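Side-chain contacts in TSC1 N-terminal domain (Chaetomium thermophilum, PDB 7A0M), which is the N-terminal part of hamartin, a subunit of the TSC complex, and probably binds lysosomal phosphoinositides, a step needed for the complex to reach lysosomes and regulate mTORC1: residues 94-99 with 119-124; 99-104 with 145-150; 268-273 with 324-329. All blocks are in the same frame, centred on the assembly; numbering follows the deposited sequence.

Interaction 1 (94-99 with 119-124)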
# COMPACT_ATOMS: atom_id res chain seq x y z
N GLN B 94 44.97 35.66 7.36
CA GLN B 94 46.31 35.62 6.77
C GLN B 94 47.21 34.62 7.48
O GLN B 94 48.01 33.94 6.84
CB GLN B 94 46.92 37.02 6.81
CG GLN B 94 46.29 38.00 5.84
CD GLN B 94 46.72 39.43 6.10
OE1 GLN B 94 47.74 39.68 6.74
NE2 GLN B 94 45.92 40.38 5.62
N TRP B 95 47.09 34.52 8.80
CA TRP B 95 47.90 33.56 9.54
C TRP B 95 47.37 32.15 9.36
O TRP B 95 48.14 31.21 9.16
CB TRP B 95 47.95 33.95 11.01
CG TRP B 95 48.97 35.00 11.30
CD1 TRP B 95 48.73 36.30 11.64
CD2 TRP B 95 50.40 34.87 11.24
NE1 TRP B 95 49.91 36.98 11.81
CE2 TRP B 95 50.95 36.12 11.57
CE3 TRP B 95 51.26 33.80 10.95
CZ2 TRP B 95 52.33 36.33 11.62
CZ3 TRP B 95 52.62 34.02 11.00
CH2 TRP B 95 53.14 35.28 11.33
N TRP B 96 46.04 31.98 9.44
CA TRP B 96 45.43 30.68 9.16
C TRP B 96 45.76 30.22 7.75
O TRP B 96 46.11 29.05 7.53
CB TRP B 96 43.92 30.77 9.40
CG TRP B 96 43.18 29.47 9.30
CD1 TRP B 96 42.77 28.68 10.33
CD2 TRP B 96 42.69 28.85 8.10
NE1 TRP B 96 42.09 27.59 9.86
CE2 TRP B 96 42.02 27.67 8.49
CE3 TRP B 96 42.76 29.18 6.75
CZ2 TRP B 96 41.43 26.81 7.57
CZ3 TRP B 96 42.17 28.32 5.83
CH2 TRP B 96 41.52 27.15 6.25
N ASP B 97 45.66 31.13 6.77
CA ASP B 97 46.03 30.80 5.40
C ASP B 97 47.51 30.45 5.30
O ASP B 97 47.89 29.55 4.54
CB ASP B 97 45.70 31.99 4.49
CG ASP B 97 45.72 31.63 3.01
OD1 ASP B 97 46.04 30.47 2.68
OD2 ASP B 97 45.42 32.52 2.19
N LYS B 98 48.35 31.15 6.06
CA LYS B 98 49.79 30.93 6.00
C LYS B 98 50.19 29.60 6.63
O LYS B 98 51.15 28.97 6.18
CB LYS B 98 50.49 32.10 6.66
CG LYS B 98 52.00 32.13 6.58
CD LYS B 98 52.50 33.38 7.28
CE LYS B 98 53.99 33.56 7.13
NZ LYS B 98 54.41 33.68 5.71
N LEU B 99 49.47 29.16 7.67
CA LEU B 99 49.83 27.94 8.39
C LEU B 99 49.12 26.69 7.88
O LEU B 99 49.45 25.59 8.33
CB LEU B 99 49.51 28.10 9.88
CG LEU B 99 50.17 29.26 10.63
CD1 LEU B 99 49.96 29.11 12.13
CD2 LEU B 99 51.64 29.35 10.30
N ASP B 119 41.75 23.26 16.78
CA ASP B 119 41.24 24.09 17.87
C ASP B 119 41.40 25.57 17.55
O ASP B 119 40.54 26.39 17.89
CB ASP B 119 41.93 23.73 19.18
CG ASP B 119 41.55 22.36 19.68
OD1 ASP B 119 40.37 21.97 19.52
OD2 ASP B 119 42.42 21.66 20.23
N PHE B 120 42.51 25.94 16.90
CA PHE B 120 42.66 27.31 16.41
C PHE B 120 41.54 27.66 15.44
O PHE B 120 40.98 28.76 15.49
CB PHE B 120 44.03 27.49 15.76
CG PHE B 120 44.27 28.88 15.23
CD1 PHE B 120 44.01 29.99 16.02
CD2 PHE B 120 44.78 29.08 13.96
CE1 PHE B 120 44.24 31.27 15.54
CE2 PHE B 120 45.01 30.35 13.48
CZ PHE B 120 44.74 31.45 14.27
N THR B 121 41.21 26.73 14.54
CA THR B 121 40.10 26.96 13.61
C THR B 121 38.78 27.10 14.36
O THR B 121 37.97 27.98 14.03
CB THR B 121 40.03 25.81 12.61
OG1 THR B 121 41.25 25.74 11.86
CG2 THR B 121 38.86 26.00 11.66
N LEU B 122 38.55 26.26 15.36
CA LEU B 122 37.30 26.32 16.12
C LEU B 122 37.20 27.62 16.91
O LEU B 122 36.11 28.19 17.05
CB LEU B 122 37.19 25.11 17.05
CG LEU B 122 37.03 23.76 16.35
CD1 LEU B 122 37.15 22.62 17.35
CD2 LEU B 122 35.70 23.69 15.62
N GLU B 123 38.33 28.10 17.45
CA GLU B 123 38.31 29.36 18.20
C GLU B 123 37.99 30.54 17.29
O GLU B 123 37.31 31.49 17.71
CB GLU B 123 39.65 29.57 18.89
CG GLU B 123 39.94 28.60 20.02
CD GLU B 123 41.40 28.57 20.41
OE1 GLU B 123 42.22 29.19 19.70
OE2 GLU B 123 41.74 27.92 21.41
N ILE B 124 38.47 30.50 16.05
CA ILE B 124 38.16 31.56 15.09
C ILE B 124 36.67 31.59 14.79
O ILE B 124 36.05 32.66 14.72
CB ILE B 124 38.98 31.37 13.80
CG1 ILE B 124 40.47 31.52 14.09
CG2 ILE B 124 38.54 32.35 12.73
CD1 ILE B 124 41.35 31.19 12.90
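W96 and T121 join two successive antiparallel helices of an all-helical, solenoid-like domain. Helix 89-105 carries W96 and helix 113-125 carries T121. The axes of the two short segments run at 157° and come no closer than 11.7 Å, and the gap is bridged mainly by the W96 indole. Its CG lies anti to the backbone N (chi1 -174°), which sends the indole across to the second helix with its N-H leading. NE1 of W96 donates a hydrogen bond to OG1 of T121 at 2.9 Å. The bond is fairly straight, with an N-H...O angle of 163°, and OG1 lies in the indole plane. T121 OG1 is also hydrogen-bonded to the backbone O of F117, one turn back on its own helix. The buried indole N-H is thus satisfied, and two bonds hold the threonine hydroxyl.

Apolar contacts gather beside this bond at the pyrrole end of the indole. CD1 of W96 lies 3.9 Å from CD1 of I124. The same W96 carbon is 4.2 Å from CD2 of F120, which sits at the indole edge. On the second helix, I124 CD1 also rests over one face of the F120 ring, towards its rim. A leucine in place of W96 would probably leave the T121 hydroxyl without its indole donor and open a gap beside F120 and I124.

All four touching residues are buried. The W96 ring also stacks with F117 and meets W144 of helix 142-153. I124 touches W144 too, while T121 packs on F180 of helix 168-183. Helix 69-81 approaches F120 through R80. Helices 69-81, 142-153 and 168-183 thus border the contact.

Interaction 2 (99-104 with 145-150)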
# COMPACT_ATOMS: atom_id res chain seq x y z
N LEU B 99 49.47 29.16 7.67
CA LEU B 99 49.83 27.94 8.39
C LEU B 99 49.12 26.69 7.88
O LEU B 99 49.45 25.59 8.33
CB LEU B 99 49.51 28.10 9.88
CG LEU B 99 50.17 29.26 10.63
CD1 LEU B 99 49.96 29.11 12.13
CD2 LEU B 99 51.64 29.35 10.30
N LEU B 100 48.16 26.83 6.96
CA LEU B 100 47.36 25.68 6.54
C LEU B 100 48.22 24.56 5.98
O LEU B 100 48.23 23.44 6.51
CB LEU B 100 46.31 26.12 5.51
CG LEU B 100 45.41 25.00 4.99
CD1 LEU B 100 44.67 24.34 6.15
CD2 LEU B 100 44.43 25.53 3.96
N ASP B 101 48.96 24.84 4.91
CA ASP B 101 49.77 23.82 4.25
C ASP B 101 50.91 23.30 5.13
O ASP B 101 51.17 22.10 5.12
CB ASP B 101 50.33 24.37 2.93
CG ASP B 101 49.26 24.55 1.88
OD1 ASP B 101 48.28 23.77 1.89
OD2 ASP B 101 49.38 25.46 1.04
N PRO B 102 51.61 24.16 5.89
CA PRO B 102 52.59 23.60 6.84
C PRO B 102 51.99 22.65 7.86
O PRO B 102 52.62 21.64 8.20
CB PRO B 102 53.17 24.86 7.51
CG PRO B 102 53.03 25.91 6.48
CD PRO B 102 51.73 25.62 5.79
N VAL B 103 50.79 22.94 8.36
CA VAL B 103 50.14 22.03 9.31
C VAL B 103 49.72 20.74 8.62
O VAL B 103 49.93 19.64 9.15
CB VAL B 103 48.95 22.73 9.99
CG1 VAL B 103 48.06 21.71 10.67
CG2 VAL B 103 49.45 23.76 11.00
N LEU B 104 49.12 20.85 7.43
CA LEU B 104 48.62 19.67 6.73
C LEU B 104 49.76 18.72 6.38
O LEU B 104 49.58 17.49 6.40
CB LEU B 104 47.86 20.09 5.48
CG LEU B 104 46.50 20.74 5.71
CD1 LEU B 104 45.81 21.07 4.39
CD2 LEU B 104 45.61 19.85 6.57
N LEU B 145 36.74 28.19 2.83
CA LEU B 145 36.26 26.92 2.29
C LEU B 145 37.00 26.53 1.01
O LEU B 145 37.36 25.36 0.84
CB LEU B 145 34.76 27.03 2.04
CG LEU B 145 33.90 27.01 3.31
CD1 LEU B 145 32.56 27.69 3.05
CD2 LEU B 145 33.69 25.59 3.78
N ASN B 146 37.21 27.48 0.11
CA ASN B 146 37.87 27.16 -1.16
C ASN B 146 39.28 26.63 -0.93
O ASN B 146 39.71 25.69 -1.61
CB ASN B 146 37.91 28.39 -2.07
CG ASN B 146 36.56 28.72 -2.67
OD1 ASN B 146 35.67 27.87 -2.74
ND2 ASN B 146 36.42 29.95 -3.15
N ARG B 147 40.01 27.21 0.02
CA ARG B 147 41.32 26.67 0.36
C ARG B 147 41.21 25.25 0.89
O ARG B 147 42.00 24.37 0.51
CB ARG B 147 42.00 27.58 1.39
CG ARG B 147 42.76 28.74 0.76
CD ARG B 147 44.15 28.31 0.34
NE ARG B 147 45.12 28.53 1.41
CZ ARG B 147 46.21 27.79 1.59
NH1 ARG B 147 46.46 26.76 0.80
NH2 ARG B 147 47.04 28.07 2.58
N LEU B 148 40.24 25.00 1.76
CA LEU B 148 40.02 23.65 2.27
C LEU B 148 39.54 22.71 1.17
O LEU B 148 39.96 21.55 1.11
CB LEU B 148 39.02 23.69 3.42
CG LEU B 148 39.42 24.44 4.69
CD1 LEU B 148 38.32 24.35 5.72
CD2 LEU B 148 40.72 23.87 5.25
N LEU B 149 38.64 23.20 0.31
CA LEU B 149 38.08 22.35 -0.74
C LEU B 149 39.15 21.90 -1.72
O LEU B 149 39.25 20.70 -2.03
CB LEU B 149 36.96 23.10 -1.48
CG LEU B 149 35.61 23.13 -0.77
CD1 LEU B 149 34.67 24.09 -1.48
CD2 LEU B 149 35.03 21.74 -0.71
N VAL B 150 39.95 22.83 -2.23
CA VAL B 150 40.97 22.48 -3.22
C VAL B 150 41.91 21.42 -2.66
O VAL B 150 42.26 20.45 -3.35
CB VAL B 150 41.74 23.75 -3.66
CG1 VAL B 150 43.14 23.39 -4.13
CG2 VAL B 150 40.98 24.46 -4.76
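R147 and L100 pass each other in opposite directions, with the guanidinium lying flat against the leucine. CD2 of L100 sits over the centre of one guanidinium face, 3.7 Å from R147 CZ. CB of L100 comes to 3.6 Å from R147 NH2. The arginine chain bends at chi2 and again at chi3, and the bends lay the guanidinium against L100 with its NH1 edge to D101.

D101 meets the same group at its edge. NH1 of R147 gives a hydrogen-bonded salt bridge to OD2 of D101 at 3.2 Å, with an N-H...O angle of 164°. The acceptor lies close to the guanidinium plane, but the donor reaches OD2 from above the carboxylate plane. The two planar groups are turned 76° from each other, so this is a single-point bridge and not a side-by-side pair. Each charge has a stronger partner elsewhere: R147 NE pairs with D97, and D101 OD1 with R151. Together they form a charged network, which would be expected to offset the closeness of R147 and R151.

On the buried side, CD1 of L100 meets CD2 of L148 at 4.1 Å, the two chains crossing at a slant. L100 also packs on F117, and L148 on L177 and F180.

The short segments run roughly parallel, at 31°, with their axes 11.8 Å apart. Helices 89-105 and 142-153 pack directly, with helix 113-125, antiparallel to the first, between them in sequence. This is consistent with an alpha-solenoid; here leucines meet inside and a salt-bridge network lies towards the partly exposed side.

Interaction 3 (268-273 with 324-329)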
# COMPACT_ATOMS: atom_id res chain seq x y z
N PRO B 268 7.75 18.74 -11.91
CA PRO B 268 7.92 18.17 -13.26
C PRO B 268 9.33 17.68 -13.52
O PRO B 268 9.52 16.63 -14.16
CB PRO B 268 7.53 19.32 -14.19
CG PRO B 268 6.62 20.16 -13.38
CD PRO B 268 7.16 20.09 -11.98
N THR B 269 10.34 18.40 -13.03
CA THR B 269 11.72 17.95 -13.16
C THR B 269 11.96 16.70 -12.32
O THR B 269 12.58 15.74 -12.79
CB THR B 269 12.67 19.07 -12.74
OG1 THR B 269 12.42 20.24 -13.54
CG2 THR B 269 14.11 18.64 -12.91
N LEU B 270 11.48 16.70 -11.08
CA LEU B 270 11.68 15.55 -10.20
C LEU B 270 10.99 14.30 -10.75
O LEU B 270 11.54 13.20 -10.67
CB LEU B 270 11.16 15.87 -8.80
CG LEU B 270 11.86 17.02 -8.08
CD1 LEU B 270 11.12 17.41 -6.81
CD2 LEU B 270 13.30 16.64 -7.76
N PHE B 271 9.80 14.46 -11.32
CA PHE B 271 9.10 13.32 -11.90
C PHE B 271 9.82 12.79 -13.14
O PHE B 271 9.90 11.57 -13.34
CB PHE B 271 7.66 13.70 -12.24
CG PHE B 271 6.82 14.04 -11.04
CD1 PHE B 271 7.14 13.54 -9.79
CD2 PHE B 271 5.70 14.85 -11.17
CE1 PHE B 271 6.36 13.85 -8.68
CE2 PHE B 271 4.92 15.16 -10.07
CZ PHE B 271 5.25 14.66 -8.83
N ASN B 272 10.33 13.69 -13.98
CA ASN B 272 11.07 13.26 -15.16
C ASN B 272 12.36 12.54 -14.79
O ASN B 272 12.77 11.62 -15.50
CB ASN B 272 11.36 14.46 -16.06
CG ASN B 272 10.13 14.97 -16.78
OD1 ASN B 272 9.15 14.24 -16.95
ND2 ASN B 272 10.17 16.22 -17.21
N ILE B 273 13.01 12.96 -13.71
CA ILE B 273 14.21 12.27 -13.25
C ILE B 273 13.88 10.83 -12.86
O ILE B 273 14.62 9.90 -13.19
CB ILE B 273 14.86 13.04 -12.08
CG1 ILE B 273 15.48 14.35 -12.58
CG2 ILE B 273 15.91 12.18 -11.39
CD1 ILE B 273 16.02 15.23 -11.48
N PRO B 324 14.58 2.99 -5.52
CA PRO B 324 13.41 2.73 -4.65
C PRO B 324 13.21 3.77 -3.57
O PRO B 324 12.06 4.16 -3.29
CB PRO B 324 13.73 1.35 -4.05
CG PRO B 324 14.64 0.71 -5.03
CD PRO B 324 15.47 1.82 -5.59
N GLU B 325 14.29 4.25 -2.95
CA GLU B 325 14.15 5.30 -1.94
C GLU B 325 13.66 6.61 -2.56
O GLU B 325 12.99 7.40 -1.88
CB GLU B 325 15.49 5.51 -1.23
CG GLU B 325 15.96 4.32 -0.40
CD GLU B 325 16.61 3.23 -1.24
OE1 GLU B 325 16.55 3.31 -2.48
OE2 GLU B 325 17.18 2.29 -0.65
N TYR B 326 13.98 6.85 -3.83
CA TYR B 326 13.50 8.05 -4.50
C TYR B 326 11.99 7.98 -4.73
O TYR B 326 11.29 8.98 -4.58
CB TYR B 326 14.24 8.25 -5.82
CG TYR B 326 13.95 9.57 -6.50
CD1 TYR B 326 13.94 10.76 -5.79
CD2 TYR B 326 13.69 9.62 -7.87
CE1 TYR B 326 13.68 11.96 -6.41
CE2 TYR B 326 13.42 10.82 -8.50
CZ TYR B 326 13.42 11.99 -7.77
OH TYR B 326 13.16 13.19 -8.39
N PHE B 327 11.48 6.80 -5.11
CA PHE B 327 10.04 6.61 -5.21
C PHE B 327 9.37 6.89 -3.87
O PHE B 327 8.32 7.54 -3.81
CB PHE B 327 9.73 5.19 -5.68
CG PHE B 327 8.26 4.92 -5.90
CD1 PHE B 327 7.42 4.60 -4.84
CD2 PHE B 327 7.72 4.97 -7.18
CE1 PHE B 327 6.08 4.35 -5.05
CE2 PHE B 327 6.37 4.72 -7.39
CZ PHE B 327 5.56 4.41 -6.32
N THR B 328 9.96 6.39 -2.78
CA THR B 328 9.36 6.56 -1.46
C THR B 328 9.26 8.03 -1.07
O THR B 328 8.23 8.47 -0.55
CB THR B 328 10.18 5.79 -0.42
OG1 THR B 328 10.03 4.38 -0.64
CG2 THR B 328 9.72 6.12 0.99
N ILE B 329 10.31 8.81 -1.32
CA ILE B 329 10.30 10.20 -0.90
C ILE B 329 9.37 11.03 -1.78
O ILE B 329 8.72 11.96 -1.30
CB ILE B 329 11.73 10.77 -0.86
CG1 ILE B 329 11.77 12.07 -0.06
CG2 ILE B 329 12.28 10.99 -2.26
CD1 ILE B 329 11.35 11.91 1.39
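Y326 reaches across to the backbone of helix 267-278 and makes the one hydrogen bond between segments 268-273 and 324-329. Its OH donates to the carbonyl O of L270 at 2.8 Å. The donor stands well to the side of the carbonyl, at a C=O...O angle of 108°, and is tilted 28° from the carbonyl plane. The acceptor itself lies near the plane of the tyrosine ring. With chi1 at -172°, the ring extends from helix 323-333 toward helix 267-278. The bond satisfies a buried hydroxyl.

L270 also makes van der Waals contact with the hydroxyl oxygen. Its CB is 3.4 Å from Y326 OH, and CD2 of L270 is 3.5 Å from the same oxygen. The apolar contact is CG2 of I273 with CE2 of Y326 at 4.0 Å. Both aliphatic chains cross the tyrosine at about a right angle.

Helix 242-255 packs on both partners: L252 touches L270 and Y326, and L249 and V253 also meet the tyrosine. Helix 228-238 also packs here, with L233 on L270 and L236 on I273. Next to Y326, F327 packs on Y383 of the second subunit.

In the fold
Interactions 1 and 2 adjoin, with centres 10 Å apart. Both use helix 89-105 and share L99. D97 and R147 join them by a salt bridge, and W96 packs on L148 with 3.5 Å between CH2 of W96 and CD2 of L148. Their segments alternate along the chain, and the contacts together join helices 89-105, 113-125 and 142-153. Interaction 3 comes later in the chain and lies on the opposite side of its centre. Its centre is about 42 Å from that of interaction 1 and 37 Å from that of interaction 2. Nearest atoms of interactions 2 and 3 are about 23 Å apart, so the two regions do not touch.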